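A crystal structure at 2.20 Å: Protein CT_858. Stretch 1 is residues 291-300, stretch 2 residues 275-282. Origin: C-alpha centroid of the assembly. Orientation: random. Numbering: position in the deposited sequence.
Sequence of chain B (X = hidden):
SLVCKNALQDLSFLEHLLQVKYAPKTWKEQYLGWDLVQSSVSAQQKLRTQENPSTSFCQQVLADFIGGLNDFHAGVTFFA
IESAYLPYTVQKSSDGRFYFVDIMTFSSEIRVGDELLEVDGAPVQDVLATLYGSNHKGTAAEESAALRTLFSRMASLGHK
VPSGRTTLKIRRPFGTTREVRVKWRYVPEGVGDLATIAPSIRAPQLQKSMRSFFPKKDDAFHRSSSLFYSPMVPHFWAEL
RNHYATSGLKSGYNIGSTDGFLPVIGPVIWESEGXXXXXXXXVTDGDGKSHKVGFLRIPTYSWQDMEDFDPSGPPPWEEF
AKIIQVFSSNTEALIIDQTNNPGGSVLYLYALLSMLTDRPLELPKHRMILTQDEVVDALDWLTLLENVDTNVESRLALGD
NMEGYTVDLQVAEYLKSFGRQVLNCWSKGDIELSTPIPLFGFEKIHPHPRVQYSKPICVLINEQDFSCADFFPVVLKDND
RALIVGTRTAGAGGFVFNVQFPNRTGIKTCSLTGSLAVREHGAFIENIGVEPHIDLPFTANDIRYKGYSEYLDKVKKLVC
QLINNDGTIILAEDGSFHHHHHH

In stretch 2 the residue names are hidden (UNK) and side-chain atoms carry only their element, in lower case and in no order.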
# COMPACT_ATOMS: atom_id res chain seq x y z
N HIS B 291 -39.89 -31.35 -3.79
CA HIS B 291 -38.53 -31.44 -4.31
C HIS B 291 -37.56 -30.94 -3.26
O HIS B 291 -37.87 -30.01 -2.52
CB HIS B 291 -38.39 -30.54 -5.54
CG HIS B 291 -39.27 -30.91 -6.68
ND1 HIS B 291 -39.03 -32.01 -7.48
CD2 HIS B 291 -40.40 -30.33 -7.17
CE1 HIS B 291 -39.96 -32.08 -8.42
NE2 HIS B 291 -40.80 -31.08 -8.25
N LYS B 292 -36.37 -31.54 -3.18
CA LYS B 292 -35.37 -31.08 -2.23
C LYS B 292 -34.57 -30.01 -2.94
O LYS B 292 -34.07 -30.21 -4.04
CB LYS B 292 -34.46 -32.23 -1.78
CG LYS B 292 -35.22 -33.39 -1.15
CD LYS B 292 -34.37 -34.16 -0.16
CE LYS B 292 -33.19 -34.82 -0.82
NZ LYS B 292 -32.30 -35.50 0.18
N VAL B 293 -34.46 -28.84 -2.31
CA VAL B 293 -33.73 -27.75 -2.94
C VAL B 293 -32.71 -27.11 -2.01
O VAL B 293 -32.99 -26.87 -0.84
CB VAL B 293 -34.72 -26.66 -3.43
CG1 VAL B 293 -33.95 -25.49 -4.04
CG2 VAL B 293 -35.68 -27.27 -4.47
N GLY B 294 -31.53 -26.85 -2.54
CA GLY B 294 -30.51 -26.21 -1.73
C GLY B 294 -30.62 -24.70 -1.79
O GLY B 294 -31.12 -24.14 -2.77
N PHE B 295 -30.19 -24.05 -0.71
CA PHE B 295 -30.18 -22.60 -0.62
C PHE B 295 -28.80 -22.21 -0.09
O PHE B 295 -28.33 -22.74 0.93
CB PHE B 295 -31.24 -22.06 0.34
CG PHE B 295 -31.20 -20.55 0.50
CD1 PHE B 295 -31.96 -19.72 -0.32
CD2 PHE B 295 -30.36 -19.96 1.45
CE1 PHE B 295 -31.88 -18.33 -0.21
CE2 PHE B 295 -30.28 -18.57 1.57
CZ PHE B 295 -31.04 -17.75 0.74
N LEU B 296 -28.16 -21.30 -0.79
CA LEU B 296 -26.83 -20.84 -0.43
C LEU B 296 -26.75 -19.34 -0.67
O LEU B 296 -27.18 -18.86 -1.71
CB LEU B 296 -25.79 -21.56 -1.29
CG LEU B 296 -24.30 -21.20 -1.19
CD1 LEU B 296 -24.04 -19.84 -1.81
CD2 LEU B 296 -23.86 -21.20 0.26
N ARG B 297 -26.21 -18.59 0.29
CA ARG B 297 -26.05 -17.15 0.08
C ARG B 297 -24.56 -16.85 -0.05
O ARG B 297 -23.77 -17.31 0.77
CB ARG B 297 -26.65 -16.35 1.25
CG ARG B 297 -26.37 -14.84 1.16
CD ARG B 297 -27.09 -14.00 2.24
NE ARG B 297 -26.48 -12.67 2.29
CZ ARG B 297 -26.54 -11.78 1.30
NH1 ARG B 297 -27.20 -12.06 0.17
NH2 ARG B 297 -25.88 -10.64 1.39
N ILE B 298 -24.17 -16.14 -1.11
CA ILE B 298 -22.77 -15.74 -1.29
C ILE B 298 -22.86 -14.27 -0.91
O ILE B 298 -23.40 -13.46 -1.67
CB ILE B 298 -22.30 -15.90 -2.77
CG1 ILE B 298 -22.35 -17.37 -3.18
CG2 ILE B 298 -20.88 -15.38 -2.93
CD1 ILE B 298 -21.93 -17.61 -4.64
N PRO B 299 -22.34 -13.89 0.27
CA PRO B 299 -22.40 -12.51 0.75
C PRO B 299 -21.41 -11.49 0.19
O PRO B 299 -21.73 -10.31 0.06
CB PRO B 299 -22.28 -12.69 2.26
CG PRO B 299 -21.25 -13.78 2.36
CD PRO B 299 -21.64 -14.76 1.24
N THR B 300 -20.21 -11.95 -0.13
CA THR B 300 -19.18 -11.06 -0.66
C THR B 300 -18.14 -11.88 -1.39
O THR B 300 -18.05 -13.10 -1.18
CB THR B 300 -18.46 -10.30 0.48
OG1 THR B 300 -17.39 -9.53 -0.07
CG2 THR B 300 -17.89 -11.29 1.50
N UNK B 275 -19.15 -20.79 7.95
CA UNK B 275 -19.16 -19.38 7.59
C UNK B 275 -20.35 -18.97 6.70
O UNK B 275 -20.90 -17.89 6.86
c UNK B 275 -16.85 -18.07 7.49
c UNK B 275 -15.51 -18.25 6.79
c UNK B 275 -17.85 -19.05 6.87
c UNK B 275 -16.71 -18.28 8.99
N UNK B 276 -20.72 -19.84 5.77
CA UNK B 276 -21.82 -19.56 4.84
C UNK B 276 -23.19 -19.95 5.36
O UNK B 276 -23.34 -20.95 6.06
c UNK B 276 -19.48 -18.58 0.91
c UNK B 276 -20.57 -18.94 1.71
c UNK B 276 -18.25 -19.20 1.10
c UNK B 276 -21.64 -20.32 3.51
c UNK B 276 -20.45 -19.91 2.70
c UNK B 276 -19.22 -20.52 2.89
c UNK B 276 -18.11 -20.17 2.10
N UNK B 277 -24.20 -19.18 4.99
CA UNK B 277 -25.56 -19.56 5.34
C UNK B 277 -25.94 -20.52 4.21
O UNK B 277 -25.96 -20.14 3.03
n UNK B 277 -31.35 -16.17 5.40
c UNK B 277 -26.52 -18.36 5.33
n UNK B 277 -30.29 -18.14 5.94
n UNK B 277 -32.58 -17.99 6.04
c UNK B 277 -27.97 -18.79 5.57
c UNK B 277 -31.41 -17.43 5.80
c UNK B 277 -28.95 -17.63 5.69
N UNK B 278 -26.23 -21.76 4.55
CA UNK B 278 -26.58 -22.74 3.53
C UNK B 278 -27.42 -23.84 4.15
O UNK B 278 -27.14 -24.30 5.26
c UNK B 278 -25.31 -23.32 2.91
N UNK B 279 -28.44 -24.27 3.42
CA UNK B 279 -29.30 -25.32 3.91
C UNK B 279 -30.04 -25.99 2.79
O UNK B 279 -29.91 -25.62 1.62
o UNK B 279 -33.83 -20.87 2.76
c UNK B 279 -30.28 -24.74 4.94
c UNK B 279 -33.29 -23.14 3.23
c UNK B 279 -30.94 -22.34 4.47
c UNK B 279 -32.98 -21.79 3.31
c UNK B 279 -32.42 -24.08 3.77
c UNK B 279 -31.81 -21.38 3.93
c UNK B 279 -31.24 -23.70 4.39
N UNK B 280 -30.82 -27.01 3.14
CA UNK B 280 -31.62 -27.74 2.19
C UNK B 280 -33.02 -27.76 2.76
O UNK B 280 -33.19 -28.04 3.95
c UNK B 280 -29.18 -30.66 1.31
c UNK B 280 -32.05 -29.95 1.10
c UNK B 280 -29.71 -29.24 1.52
c UNK B 280 -31.14 -29.20 2.05
N UNK B 281 -34.02 -27.43 1.94
CA UNK B 281 -35.42 -27.44 2.35
C UNK B 281 -36.21 -28.16 1.28
O UNK B 281 -35.66 -28.50 0.24
o UNK B 281 -35.33 -25.30 3.51
c UNK B 281 -35.98 -26.02 2.48
N UNK B 282 -37.49 -28.40 1.53
CA UNK B 282 -38.34 -29.05 0.55
C UNK B 282 -39.24 -27.99 -0.08
O UNK B 282 -39.86 -27.20 0.63
o UNK B 282 -39.89 -29.58 2.32
c UNK B 282 -39.20 -30.12 1.21
O HOH W 1 -23.65 -16.71 3.56

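Position 275 carries four side-chain carbons forked at the second, and none comes within contact distance of stretch 1; the fork after a single carbon identifies Leu-275. Position 276 has one carbon followed by a ring of six carbons with no heteroatom. The ring presents its edge to the backbone O of Arg-297 and lies near Pro-299, while the CB of position 276 is 4.0 Å from CD2 of Leu-296. A bare six-membered ring means Phe-276.

At position 277 three carbons lead to a nitrogen and then to a carbon bearing two more nitrogens, a chain that ends in a guanidinium group. CE2 of Phe-295 lies over one face of that group, 4.4 Å from the chain nitrogen of position 277, and the two terminal nitrogens are hydrogen-bonded elsewhere in the structure; the residue is Arg-277. Position 278 has a single side-chain carbon, 3.7 Å from CD2 of Leu-296 and on the same face of the sheet; it is Ala-278.

Position 279 shows one carbon, a six-carbon ring and one oxygen on that ring. The ring is inclined by 20° to that of Phe-295, but the two are slid apart and barely overlap. CB of Phe-295 lies over one face of the ring of position 279, 3.7 Å from its centroid, and the ring oxygen lies over one face of the Phe-295 ring. This phenol is Tyr-279.

Four carbons at position 280 fork at the first, with one arm two carbons long. Opposite is Gly-294, which offers no side chain, and the CA atoms of position 280 and Gly-294 approach to 4.4 Å; the branching is that of Ile-280. Position 281 has one carbon and one oxygen, on the same face as Val-293, and its backbone O is 2.8 Å from N of Val-293; it is Ser-281. Position 282 has the same two atoms, on the face of Lys-292, and its CA is 3.3 Å from O of His-291; it is Ser-282.

The contact is built on an antiparallel ladder. Val-293 and Ser-281 exchange two hydrogen bonds, N of Val-293 to O of Ser-281 at 2.8 Å and N of Ser-281 to O of Val-293 at 3.0 Å. Phe-295 and Tyr-279 repeat the pattern, and N of Arg-297 reaches O of Arg-277 at 3.2 Å. There a water takes over, accepting from N of Arg-277 and donating to O of Arg-297, both at 2.9 Å. Side chains then pack in register: Phe-295 with Tyr-279 on one face, Leu-296 with Ala-278 on the other. Together the stretches bury 647 Å².

Stretch 2 275-282: LFRAYISS
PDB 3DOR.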